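Local coordinates for putative uncharacterized protein pf13_0012 (Plasmodium falciparum, PDB 2VWA) that is of uncertain molecular function but binds phosphatidylethanolamine through its soluble domain and, as a sporozoite membrane protein, is probably needed for liver-stage development of the malaria parasite, at residues S34-F39 and Y56-F60; V51-M57 and L84-Q89. All blocks are in the same frame, centred on the assembly; numbering follows the deposited sequence.

Contact 1: residues S34-F39 and Y56-F60. With PTY (phosphatidylethanolamine), chain G.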
ATOM      1  N   SER A  34       2.005   0.610  -7.322  1.00 11.45           N
ATOM      2  CA  SER A  34       1.792   2.017  -7.100  1.00 12.09           C
ATOM      3  C   SER A  34       2.611   2.555  -5.919  1.00 12.18           C
ATOM      4  O   SER A  34       3.153   3.649  -5.970  1.00 13.35           O
ATOM      5  CB  SER A  34       0.294   2.290  -6.981  1.00 11.70           C
ATOM      6  OG  SER A  34       0.040   3.521  -6.338  1.00 15.34           O
ATOM      7  N   ILE A  35       2.721   1.772  -4.863  1.00 11.80           N
ATOM      8  CA  ILE A  35       3.444   2.209  -3.698  1.00 11.12           C
ATOM      9  C   ILE A  35       4.935   1.948  -3.948  1.00 11.18           C
ATOM     10  O   ILE A  35       5.798   2.597  -3.372  1.00 10.83           O
ATOM     11  CB  ILE A  35       2.910   1.502  -2.391  1.00 10.69           C
ATOM     12  CG1 ILE A  35       3.271   2.307  -1.147  1.00 10.22           C
ATOM     13  CG2 ILE A  35       3.392   0.039  -2.271  1.00  9.38           C
ATOM     14  CD1 ILE A  35       2.736   1.677   0.155  1.00 11.28           C
ATOM     15  N   GLN A  36       5.225   0.974  -4.803  1.00 11.13           N
ATOM     16  CA  GLN A  36       6.587   0.731  -5.234  1.00 10.75           C
ATOM     17  C   GLN A  36       7.141   1.998  -5.893  1.00 11.85           C
ATOM     18  O   GLN A  36       8.208   2.490  -5.513  1.00 11.40           O
ATOM     19  CB  GLN A  36       6.628  -0.434  -6.206  1.00 10.03           C
ATOM     20  CG  GLN A  36       8.001  -0.630  -6.797  1.00  9.44           C
ATOM     21  CD  GLN A  36       8.162  -1.936  -7.504  1.00  9.99           C
ATOM     22  OE1 GLN A  36       7.429  -2.916  -7.269  1.00  8.03           O
ATOM     23  NE2 GLN A  36       9.146  -1.975  -8.373  1.00 12.57           N
ATOM     24  N   LYS A  37       6.413   2.532  -6.877  1.00 12.73           N
ATOM     25  CA  LYS A  37       6.814   3.806  -7.490  1.00 14.18           C
ATOM     26  C   LYS A  37       6.943   4.954  -6.506  1.00 13.30           C
ATOM     27  O   LYS A  37       7.878   5.740  -6.621  1.00 13.84           O
ATOM     28  CB  LYS A  37       5.878   4.229  -8.606  1.00 14.66           C
ATOM     29  CG  LYS A  37       6.118   3.479  -9.875  1.00 18.66           C
ATOM     30  CD  LYS A  37       4.789   3.358 -10.601  1.00 25.71           C
ATOM     31  CE  LYS A  37       4.941   2.615 -11.908  1.00 27.99           C
ATOM     32  NZ  LYS A  37       3.922   3.159 -12.852  1.00 30.54           N
ATOM     33  N   HIS A  38       6.010   5.071  -5.564  1.00 12.35           N
ATOM     34  CA  HIS A  38       6.145   6.098  -4.540  1.00 11.48           C
ATOM     35  C   HIS A  38       7.390   5.869  -3.680  1.00 10.88           C
ATOM     36  O   HIS A  38       8.132   6.796  -3.401  1.00 11.10           O
ATOM     37  CB  HIS A  38       4.902   6.195  -3.671  1.00 11.51           C
ATOM     38  CG  HIS A  38       4.905   7.384  -2.759  1.00 12.28           C
ATOM     39  ND1 HIS A  38       5.357   7.323  -1.456  1.00 12.95           N
ATOM     40  CD2 HIS A  38       4.521   8.669  -2.967  1.00 11.99           C
ATOM     41  CE1 HIS A  38       5.244   8.519  -0.900  1.00 12.51           C
ATOM     42  NE2 HIS A  38       4.733   9.350  -1.791  1.00 10.56           N
ATOM     43  N   PHE A  39       7.636   4.625  -3.289  1.00  9.69           N
ATOM     44  CA  PHE A  39       8.757   4.311  -2.407  1.00  8.58           C
ATOM     45  C   PHE A  39      10.113   4.497  -3.068  1.00  9.10           C
ATOM     46  O   PHE A  39      11.089   4.821  -2.407  1.00  8.38           O
ATOM     47  CB  PHE A  39       8.613   2.890  -1.915  1.00  6.99           C
ATOM     48  CG  PHE A  39       9.663   2.454  -0.936  1.00  5.42           C
ATOM     49  CD1 PHE A  39       9.535   2.762   0.419  1.00  3.46           C
ATOM     50  CD2 PHE A  39      10.745   1.673  -1.360  1.00  2.00           C
ATOM     51  CE1 PHE A  39      10.469   2.307   1.339  1.00  4.52           C
ATOM     52  CE2 PHE A  39      11.696   1.219  -0.460  1.00  2.00           C
ATOM     53  CZ  PHE A  39      11.568   1.524   0.891  1.00  3.51           C
ATOM     54  N   TYR A  56       1.773   4.448   6.793  1.00 20.17           N
ATOM     55  CA  TYR A  56       2.100   4.697   5.416  1.00 18.95           C
ATOM     56  C   TYR A  56       1.424   3.721   4.445  1.00 20.49           C
ATOM     57  O   TYR A  56       0.885   4.130   3.408  1.00 19.94           O
ATOM     58  CB  TYR A  56       3.607   4.649   5.275  1.00 17.67           C
ATOM     59  CG  TYR A  56       4.137   4.698   3.875  1.00 14.17           C
ATOM     60  CD1 TYR A  56       3.758   5.715   2.993  1.00 10.14           C
ATOM     61  CD2 TYR A  56       5.051   3.739   3.442  1.00  9.71           C
ATOM     62  CE1 TYR A  56       4.266   5.765   1.705  1.00  9.11           C
ATOM     63  CE2 TYR A  56       5.571   3.779   2.164  1.00  9.54           C
ATOM     64  CZ  TYR A  56       5.179   4.788   1.304  1.00 12.13           C
ATOM     65  OH  TYR A  56       5.704   4.817   0.038  1.00 13.88           O
HETATM   66  N   MSE A  57       1.426   2.436   4.765  1.00 21.98           N
HETATM   67  CA  MSE A  57       0.760   1.508   3.871  1.00 25.53           C
HETATM   68  C   MSE A  57      -0.754   1.598   3.928  1.00 22.13           C
HETATM   69  O   MSE A  57      -1.397   1.496   2.895  1.00 21.05           O
HETATM   70  CB  MSE A  57       1.254   0.089   4.039  1.00 25.01           C
HETATM   71  CG  MSE A  57       2.230  -0.063   5.119  1.00 29.44           C
HETATM   72 SE   MSE A  57       3.644  -1.190   4.433  1.00 38.57          SE
HETATM   73  CE  MSE A  57       5.199  -0.350   5.269  1.00 31.45           C
ATOM     74  N   GLN A  58      -1.297   1.813   5.124  1.00 21.03           N
ATOM     75  CA  GLN A  58      -2.720   2.041   5.312  1.00 20.45           C
ATOM     76  C   GLN A  58      -3.220   3.236   4.509  1.00 18.79           C
ATOM     77  O   GLN A  58      -4.191   3.126   3.773  1.00 17.83           O
ATOM     78  CB  GLN A  58      -3.042   2.261   6.781  1.00 21.40           C
ATOM     79  CG  GLN A  58      -3.313   0.994   7.552  1.00 25.83           C
ATOM     80  CD  GLN A  58      -4.404   1.180   8.604  1.00 31.55           C
ATOM     81  OE1 GLN A  58      -4.175   1.808   9.642  1.00 34.92           O
ATOM     82  NE2 GLN A  58      -5.600   0.632   8.340  1.00 31.94           N
ATOM     83  N   LYS A  59      -2.539   4.370   4.637  1.00 17.81           N
ATOM     84  CA  LYS A  59      -2.940   5.584   3.917  1.00 16.77           C
ATOM     85  C   LYS A  59      -2.984   5.310   2.437  1.00 15.43           C
ATOM     86  O   LYS A  59      -3.852   5.830   1.737  1.00 15.49           O
ATOM     87  CB  LYS A  59      -2.014   6.757   4.210  1.00 17.08           C
ATOM     88  CG  LYS A  59      -2.147   7.347   5.597  1.00 18.16           C
ATOM     89  CD  LYS A  59      -1.289   8.586   5.649  1.00 23.14           C
ATOM     90  CE  LYS A  59      -1.018   9.040   7.064  1.00 25.46           C
ATOM     91  NZ  LYS A  59      -2.164   9.801   7.599  1.00 28.79           N
ATOM     92  N   PHE A  60      -2.071   4.463   1.984  1.00 14.22           N
ATOM     93  CA  PHE A  60      -2.006   4.054   0.579  1.00 13.78           C
ATOM     94  C   PHE A  60      -3.158   3.155   0.129  1.00 12.87           C
ATOM     95  O   PHE A  60      -3.702   3.336  -0.958  1.00 12.29           O
ATOM     96  CB  PHE A  60      -0.674   3.365   0.266  1.00 13.72           C
ATOM     97  CG  PHE A  60       0.016   3.968  -0.882  1.00 14.76           C
ATOM     98  CD1 PHE A  60      -0.306   3.584  -2.177  1.00 15.93           C
ATOM     99  CD2 PHE A  60       0.948   4.982  -0.685  1.00 14.86           C
ATOM    100  CE1 PHE A  60       0.320   4.192  -3.266  1.00 16.43           C
ATOM    101  CE2 PHE A  60       1.568   5.590  -1.775  1.00 15.24           C
ATOM    102  CZ  PHE A  60       1.249   5.202  -3.059  1.00 13.77           C
TER
HETATM  103  C1  PTY G1230      10.984  -4.420 -11.057  0.50 54.27           C
HETATM  104  C2  PTY G1230      15.364  -0.012 -11.133  0.50 54.13           C
HETATM  105  C3  PTY G1230      14.261   0.497 -10.208  0.50 54.62           C
HETATM  106  O4  PTY G1230      10.036  -5.461 -10.829  0.50 54.98           O
HETATM  107  C5  PTY G1230      12.794  -3.120  -9.952  0.50 54.18           C
HETATM  108  C6  PTY G1230      11.508  -3.912  -9.718  0.50 53.78           C
HETATM  109  O7  PTY G1230      11.753  -5.019  -8.843  0.50 52.71           O
HETATM  110  C8  PTY G1230      11.365  -4.799  -7.446  0.50 51.87           C
HETATM  111  O10 PTY G1230      11.666  -3.755  -6.889  0.50 51.14           O
HETATM  112  C11 PTY G1230      10.607  -5.861  -6.674  0.50 51.01           C
HETATM  113  C12 PTY G1230      11.399  -7.168  -6.674  0.50 50.74           C
HETATM  114  C13 PTY G1230      10.973  -8.130  -5.567  0.50 50.29           C
HETATM  115  C14 PTY G1230       9.659  -8.839  -5.881  0.50 50.41           C
HETATM  116  C15 PTY G1230       9.876 -10.272  -6.364  0.50 50.21           C
HETATM  117  C16 PTY G1230       8.643 -10.810  -7.088  0.50 49.53           C
HETATM  118  C17 PTY G1230       7.669 -11.435  -6.091  0.50 49.58           C
HETATM  119  C18 PTY G1230       6.395 -11.937  -6.762  0.50 49.51           C
HETATM  120  C19 PTY G1230       5.673 -12.932  -5.861  0.50 49.48           C
HETATM  121  C20 PTY G1230       4.372 -12.347  -5.315  0.50 49.47           C
HETATM  122  C21 PTY G1230       4.446 -12.064  -3.818  0.50 48.93           C
HETATM  123  C22 PTY G1230       4.176 -13.320  -2.991  0.50 49.25           C
HETATM  124  C23 PTY G1230       2.814 -13.285  -2.302  0.50 48.93           C
HETATM  125  C24 PTY G1230       2.926 -12.882  -0.831  0.50 48.20           C
HETATM  126  C25 PTY G1230       1.592 -12.308  -0.366  0.50 47.89           C
HETATM  127  C26 PTY G1230       1.681 -11.580   0.971  0.50 47.19           C
HETATM  128  C27 PTY G1230       0.271 -11.370   1.502  0.50 47.16           C
HETATM  129  C28 PTY G1230       0.200 -11.266   3.019  0.50 47.63           C
HETATM  130  C29 PTY G1230      -1.170 -10.757   3.423  0.50 47.22           C
HETATM  131  C30 PTY G1230      10.249  -6.803 -11.358  0.50 55.26           C
HETATM  132  C31 PTY G1230      11.258  -7.735 -10.718  0.50 55.66           C
HETATM  133  O30 PTY G1230       9.598  -7.159 -12.325  0.50 54.83           O
HETATM  134  C32 PTY G1230      10.558  -8.879  -9.991  0.50 55.98           C
HETATM  135  C33 PTY G1230      11.529 -10.028  -9.731  0.50 56.76           C
HETATM  136  C34 PTY G1230      10.922 -11.379 -10.110  0.50 57.11           C
HETATM  137  C35 PTY G1230      11.716 -12.525  -9.481  0.50 57.66           C
HETATM  138  C36 PTY G1230      11.989 -13.626 -10.503  0.50 58.29           C
HETATM  139  C37 PTY G1230      11.173 -14.879 -10.204  0.50 58.60           C
HETATM  140  C38 PTY G1230      10.808 -15.615 -11.490  0.50 59.34           C
HETATM  141  C39 PTY G1230       9.308 -15.546 -11.775  0.50 59.81           C
HETATM  142  C40 PTY G1230       8.665 -16.935 -11.743  0.50 60.07           C
HETATM  143  C41 PTY G1230       7.163 -16.851 -11.481  0.50 60.01           C
HETATM  144  C42 PTY G1230       6.790 -17.480 -10.139  0.50 60.05           C
HETATM  145  C43 PTY G1230       5.371 -18.045 -10.167  0.50 60.21           C
HETATM  146  C44 PTY G1230       4.585 -17.619  -8.941  0.50 59.94           C
HETATM  147  P1  PTY G1230      12.000  -0.751 -10.913  0.50 55.81           P
HETATM  148  O11 PTY G1230      13.006   0.517 -10.898  0.50 55.03           O
HETATM  149  O12 PTY G1230      10.628  -0.260 -10.508  0.50 54.74           O
HETATM  150  O13 PTY G1230      12.159  -1.459 -12.242  0.50 55.55           O
HETATM  151  O14 PTY G1230      12.557  -1.725  -9.741  0.50 54.95           O
HETATM  152  N1  PTY G1230      16.259   1.081 -11.460  0.50 53.40           N
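I35 is the bump that F60 and Y56 receive between helices 21-41 and 54-67, whose short segments run at 129° to each other with axes 11.5 Å apart. Its CG1, set anti to the backbone N (chi1 -158°), comes down over the middle of the F60 ring, a CH-pi contact with CG1 3.6 Å from the ring centroid. The terminal CD1 of I35 then lies over one face of the Y56 ring, toward the rim, so a single branch fills the groove between two aromatic side chains. Along one flank of the F60 ring, S34 OG lies at the edge, in plane, 3.2 Å from CE1. F60 and H38 form an offset edge-to-face pair, the edge of F60 turned toward the imidazole. H38 and Y56 meet rim to rim and share a hydrogen bond, ND1 to OH 2.9 Å at 159°, near the plane of each ring. On the other side of helix 21-41, Q36 NE2 makes a weak hydrogen bond to O12 of the lipid phosphate, 3.1 Å. This helix-helix contact is apolar and aromatic at its centre, with a polar margin at S34 and H38; its buried phenol is satisfied by the imidazole, which fixes where the Y56 ring ends.

Contact 2: residues V51-M57 and L84-Q89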
ATOM      1  N   VAL A  51       9.675   1.659   5.114  1.00 10.82           N
ATOM      2  CA  VAL A  51       9.592   0.268   4.669  1.00 11.38           C
ATOM      3  C   VAL A  51       8.694  -0.530   5.574  1.00 12.16           C
ATOM      4  O   VAL A  51       8.016  -1.438   5.123  1.00 12.43           O
ATOM      5  CB  VAL A  51      10.885  -0.541   4.799  1.00 12.00           C
ATOM      6  CG1 VAL A  51      11.022  -1.494   3.615  1.00 10.08           C
ATOM      7  CG2 VAL A  51      12.092   0.319   5.032  1.00 13.57           C
ATOM      8  N   ASN A  52       8.748  -0.257   6.862  1.00 12.64           N
ATOM      9  CA  ASN A  52       7.896  -0.981   7.769  1.00 14.53           C
ATOM     10  C   ASN A  52       6.882  -0.037   8.407  1.00 15.09           C
ATOM     11  O   ASN A  52       6.336  -0.326   9.461  1.00 16.65           O
ATOM     12  CB  ASN A  52       8.729  -1.721   8.822  1.00 14.52           C
ATOM     13  CG  ASN A  52       9.513  -2.887   8.226  1.00 17.46           C
ATOM     14  OD1 ASN A  52       8.945  -3.760   7.563  1.00 21.36           O
ATOM     15  ND2 ASN A  52      10.823  -2.901   8.450  1.00 19.38           N
ATOM     16  N   ASN A  53       6.630   1.094   7.775  1.00 14.89           N
ATOM     17  CA  ASN A  53       5.702   2.031   8.339  1.00 16.19           C
ATOM     18  C   ASN A  53       4.243   1.700   7.993  1.00 17.45           C
ATOM     19  O   ASN A  53       3.802   1.921   6.869  1.00 15.70           O
ATOM     20  CB  ASN A  53       6.051   3.461   7.940  1.00 15.80           C
ATOM     21  CG  ASN A  53       5.199   4.449   8.645  1.00 14.76           C
ATOM     22  OD1 ASN A  53       3.991   4.434   8.506  1.00 16.73           O
ATOM     23  ND2 ASN A  53       5.808   5.300   9.436  1.00 15.85           N
HETATM   24  N   MSE A  54       3.527   1.177   8.987  1.00 20.05           N
HETATM   25  CA  MSE A  54       2.153   0.680   8.836  1.00 23.33           C
HETATM   26  C   MSE A  54       1.159   1.756   8.393  1.00 22.54           C
HETATM   27  O   MSE A  54       0.372   1.545   7.465  1.00 21.79           O
HETATM   28  CB  MSE A  54       1.682   0.062  10.149  1.00 25.83           C
HETATM   29  CG  MSE A  54       2.542  -1.095  10.569  1.00 33.12           C
HETATM   30 SE   MSE A  54       2.225  -2.647   9.390  1.00 55.13          SE
HETATM   31  CE  MSE A  54       1.478  -3.853  10.766  1.00 38.93           C
ATOM     32  N   GLU A  55       1.214   2.903   9.060  1.00 21.97           N
ATOM     33  CA  GLU A  55       0.362   4.033   8.743  1.00 22.78           C
ATOM     34  C   GLU A  55       0.529   4.480   7.273  1.00 21.60           C
ATOM     35  O   GLU A  55      -0.452   4.812   6.589  1.00 21.31           O
ATOM     36  CB  GLU A  55       0.665   5.143   9.732  1.00 22.73           C
ATOM     37  CG  GLU A  55      -0.087   6.433   9.519  1.00 26.01           C
ATOM     38  CD  GLU A  55       0.374   7.522  10.508  1.00 26.54           C
ATOM     39  OE1 GLU A  55      -0.228   7.589  11.612  1.00 29.48           O
ATOM     40  OE2 GLU A  55       1.330   8.284  10.169  1.00 28.38           O
ATOM     41  N   TYR A  56       1.773   4.448   6.793  1.00 20.17           N
ATOM     42  CA  TYR A  56       2.100   4.697   5.416  1.00 18.95           C
ATOM     43  C   TYR A  56       1.424   3.721   4.445  1.00 20.49           C
ATOM     44  O   TYR A  56       0.885   4.130   3.408  1.00 19.94           O
ATOM     45  CB  TYR A  56       3.607   4.649   5.275  1.00 17.67           C
ATOM     46  CG  TYR A  56       4.137   4.698   3.875  1.00 14.17           C
ATOM     47  CD1 TYR A  56       3.758   5.715   2.993  1.00 10.14           C
ATOM     48  CD2 TYR A  56       5.051   3.739   3.442  1.00  9.71           C
ATOM     49  CE1 TYR A  56       4.266   5.765   1.705  1.00  9.11           C
ATOM     50  CE2 TYR A  56       5.571   3.779   2.164  1.00  9.54           C
ATOM     51  CZ  TYR A  56       5.179   4.788   1.304  1.00 12.13           C
ATOM     52  OH  TYR A  56       5.704   4.817   0.038  1.00 13.88           O
HETATM   53  N   MSE A  57       1.426   2.436   4.765  1.00 21.98           N
HETATM   54  CA  MSE A  57       0.760   1.508   3.871  1.00 25.53           C
HETATM   55  C   MSE A  57      -0.754   1.598   3.928  1.00 22.13           C
HETATM   56  O   MSE A  57      -1.397   1.496   2.895  1.00 21.05           O
HETATM   57  CB  MSE A  57       1.254   0.089   4.039  1.00 25.01           C
HETATM   58  CG  MSE A  57       2.230  -0.063   5.119  1.00 29.44           C
HETATM   59 SE   MSE A  57       3.644  -1.190   4.433  1.00 38.57          SE
HETATM   60  CE  MSE A  57       5.199  -0.350   5.269  1.00 31.45           C
ATOM     61  N   LEU A  84       1.301  -5.282   1.135  1.00 11.46           N
ATOM     62  CA  LEU A  84       2.172  -4.155   0.788  1.00 12.07           C
ATOM     63  C   LEU A  84       3.441  -4.095   1.620  1.00 11.36           C
ATOM     64  O   LEU A  84       4.496  -3.784   1.094  1.00 12.36           O
ATOM     65  CB  LEU A  84       1.407  -2.825   0.876  1.00 12.14           C
ATOM     66  CG  LEU A  84       0.841  -2.333  -0.455  1.00 12.75           C
ATOM     67  CD1 LEU A  84       0.274  -3.441  -1.312  1.00 12.68           C
ATOM     68  CD2 LEU A  84      -0.184  -1.263  -0.199  1.00 11.32           C
ATOM     69  N   LYS A  85       3.350  -4.422   2.897  1.00 10.85           N
ATOM     70  CA  LYS A  85       4.536  -4.557   3.733  1.00 10.74           C
ATOM     71  C   LYS A  85       5.543  -5.559   3.190  1.00 10.44           C
ATOM     72  O   LYS A  85       6.719  -5.236   3.045  1.00 11.79           O
ATOM     73  CB  LYS A  85       4.154  -4.930   5.161  1.00 11.26           C
ATOM     74  CG  LYS A  85       5.336  -4.949   6.137  1.00 12.74           C
ATOM     75  CD  LYS A  85       4.851  -5.157   7.535  1.00 16.28           C
ATOM     76  CE  LYS A  85       5.997  -5.531   8.442  1.00 22.06           C
ATOM     77  NZ  LYS A  85       5.477  -6.232   9.648  1.00 25.72           N
ATOM     78  N   TYR A  86       5.088  -6.757   2.874  1.00  9.54           N
ATOM     79  CA  TYR A  86       5.949  -7.777   2.396  1.00  9.87           C
ATOM     80  C   TYR A  86       6.611  -7.304   1.080  1.00  9.10           C
ATOM     81  O   TYR A  86       7.839  -7.463   0.892  1.00  8.61           O
ATOM     82  CB  TYR A  86       5.172  -9.103   2.216  1.00 12.53           C
ATOM     83  CG  TYR A  86       6.041 -10.327   1.926  1.00 16.70           C
ATOM     84  CD1 TYR A  86       5.795 -11.147   0.818  1.00 20.77           C
ATOM     85  CD2 TYR A  86       7.133 -10.647   2.752  1.00 20.51           C
ATOM     86  CE1 TYR A  86       6.600 -12.285   0.549  1.00 21.01           C
ATOM     87  CE2 TYR A  86       7.944 -11.769   2.509  1.00 21.24           C
ATOM     88  CZ  TYR A  86       7.681 -12.578   1.402  1.00 21.77           C
ATOM     89  OH  TYR A  86       8.512 -13.669   1.170  1.00 21.21           O
ATOM     90  N   HIS A  87       5.808  -6.714   0.199  1.00  6.21           N
ATOM     91  CA  HIS A  87       6.284  -6.248  -1.058  1.00  5.26           C
ATOM     92  C   HIS A  87       7.350  -5.158  -0.853  1.00  5.12           C
ATOM     93  O   HIS A  87       8.438  -5.248  -1.417  1.00  4.63           O
ATOM     94  CB  HIS A  87       5.111  -5.725  -1.898  1.00  5.44           C
ATOM     95  CG  HIS A  87       5.507  -5.253  -3.263  1.00  4.08           C
ATOM     96  ND1 HIS A  87       5.873  -6.118  -4.273  1.00  3.23           N
ATOM     97  CD2 HIS A  87       5.590  -4.006  -3.786  1.00  4.01           C
ATOM     98  CE1 HIS A  87       6.157  -5.428  -5.362  1.00  3.11           C
ATOM     99  NE2 HIS A  87       5.992  -4.143  -5.096  1.00  5.84           N
ATOM    100  N   LEU A  88       7.061  -4.155  -0.028  1.00  4.18           N
ATOM    101  CA  LEU A  88       8.049  -3.087   0.193  1.00  4.51           C
ATOM    102  C   LEU A  88       9.398  -3.584   0.697  1.00  4.67           C
ATOM    103  O   LEU A  88      10.435  -3.032   0.329  1.00  5.61           O
ATOM    104  CB  LEU A  88       7.514  -1.991   1.123  1.00  3.80           C
ATOM    105  CG  LEU A  88       7.085  -0.665   0.496  1.00  5.10           C
ATOM    106  CD1 LEU A  88       6.946  -0.665  -1.040  1.00  5.46           C
ATOM    107  CD2 LEU A  88       5.840  -0.187   1.144  1.00  5.50           C
ATOM    108  N   GLN A  89       9.384  -4.631   1.517  1.00  3.97           N
ATOM    109  CA  GLN A  89      10.604  -5.183   2.062  1.00  4.08           C
ATOM    110  C   GLN A  89      11.487  -5.694   0.974  1.00  4.13           C
ATOM    111  O   GLN A  89      12.706  -5.502   0.996  1.00  3.88           O
ATOM    112  CB  GLN A  89      10.285  -6.288   3.063  1.00  4.12           C
ATOM    113  CG  GLN A  89       9.844  -5.716   4.406  1.00  5.49           C
ATOM    114  CD  GLN A  89       9.308  -6.768   5.339  1.00  7.50           C
ATOM    115  OE1 GLN A  89       9.226  -7.940   4.982  1.00  4.53           O
ATOM    116  NE2 GLN A  89       8.949  -6.353   6.568  1.00  9.12           N
TER
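The turn V51-N53 and the first turn of helix 54-67 lie along helix 74-99, with CA atoms nearest at V51 and L88 (5.8 Å), N52 and K85, and M57 and L84. Hydrophobic side chains occupy the inner part. The selenomethionine M57 folds back so that its SE lies on the backbone of helix 74-99, 3.6 Å from K85 CA, and its CB faces L84 CB. The end of M57 meets the end of L88 head-on, SE to CD2 4.1 Å; the same L88 methyl approaches Y56 CE2, with the leucine roughly perpendicular to the tyrosine side chain. Next to them V51 presses CG1 onto the L88 carbonyl, 3.7 Å from its O, and reaches on to Q89 CA. The outer part is mixed, led by an amide-amide hydrogen bond. Q89 stretches out and sends NE2 to N52 OD1 in a nearly straight bond, 2.8 Å at 167°. The acceptor lies in the amide plane of Q89 and the donor in the carbonyl plane of N52, although the two amides are turned 77° apart. The aliphatic part of K85, drawn out straight, flanks this pair, its CE 3.5 Å from N52 OD1, while its CD meets the SE of M54, another selenomethionine. Behind the interface N53 is the N-cap of helix 54-67: its OD1 accepts from Y56 N (2.8 Å), and the donor is tilted from the carbonyl plane. Helix 21-41 packs on the same apolar seam, with A31 against L84. The chemistry grades from L84, L88 and M57 inside to an amide pair outside, with M54 lying along K85 at the edge, so the buried part can hold the helices by shape while the amide-amide hydrogen bond ties N52, on the exposed part of the turn, to helix 74-99.

Contacts 1 and 2 lie 8 Å apart between centres and share Y56 and M57, so helix 54-67 packs on helix 21-41 through one and on helix 74-99 through the other. Helices 21-41 and 74-99 also meet directly: I35 CD1 is 3.8 Å from L88 CD2, and I35 CG2 is 3.9 Å from L84 CG, joining both apolar layers into one core. Toward the lipid the tie is polar. Q36 OE1 lies 2.9 Å from H87 NE2, a probable hydrogen bond, and Q36 NE2 is also bonded to E40. Q36 of contact 1 and Y86 of contact 2 both belong to the phosphatidylethanolamine pocket, so the pocket lies on helices 21-41 and 74-99, which this core probably keeps in place.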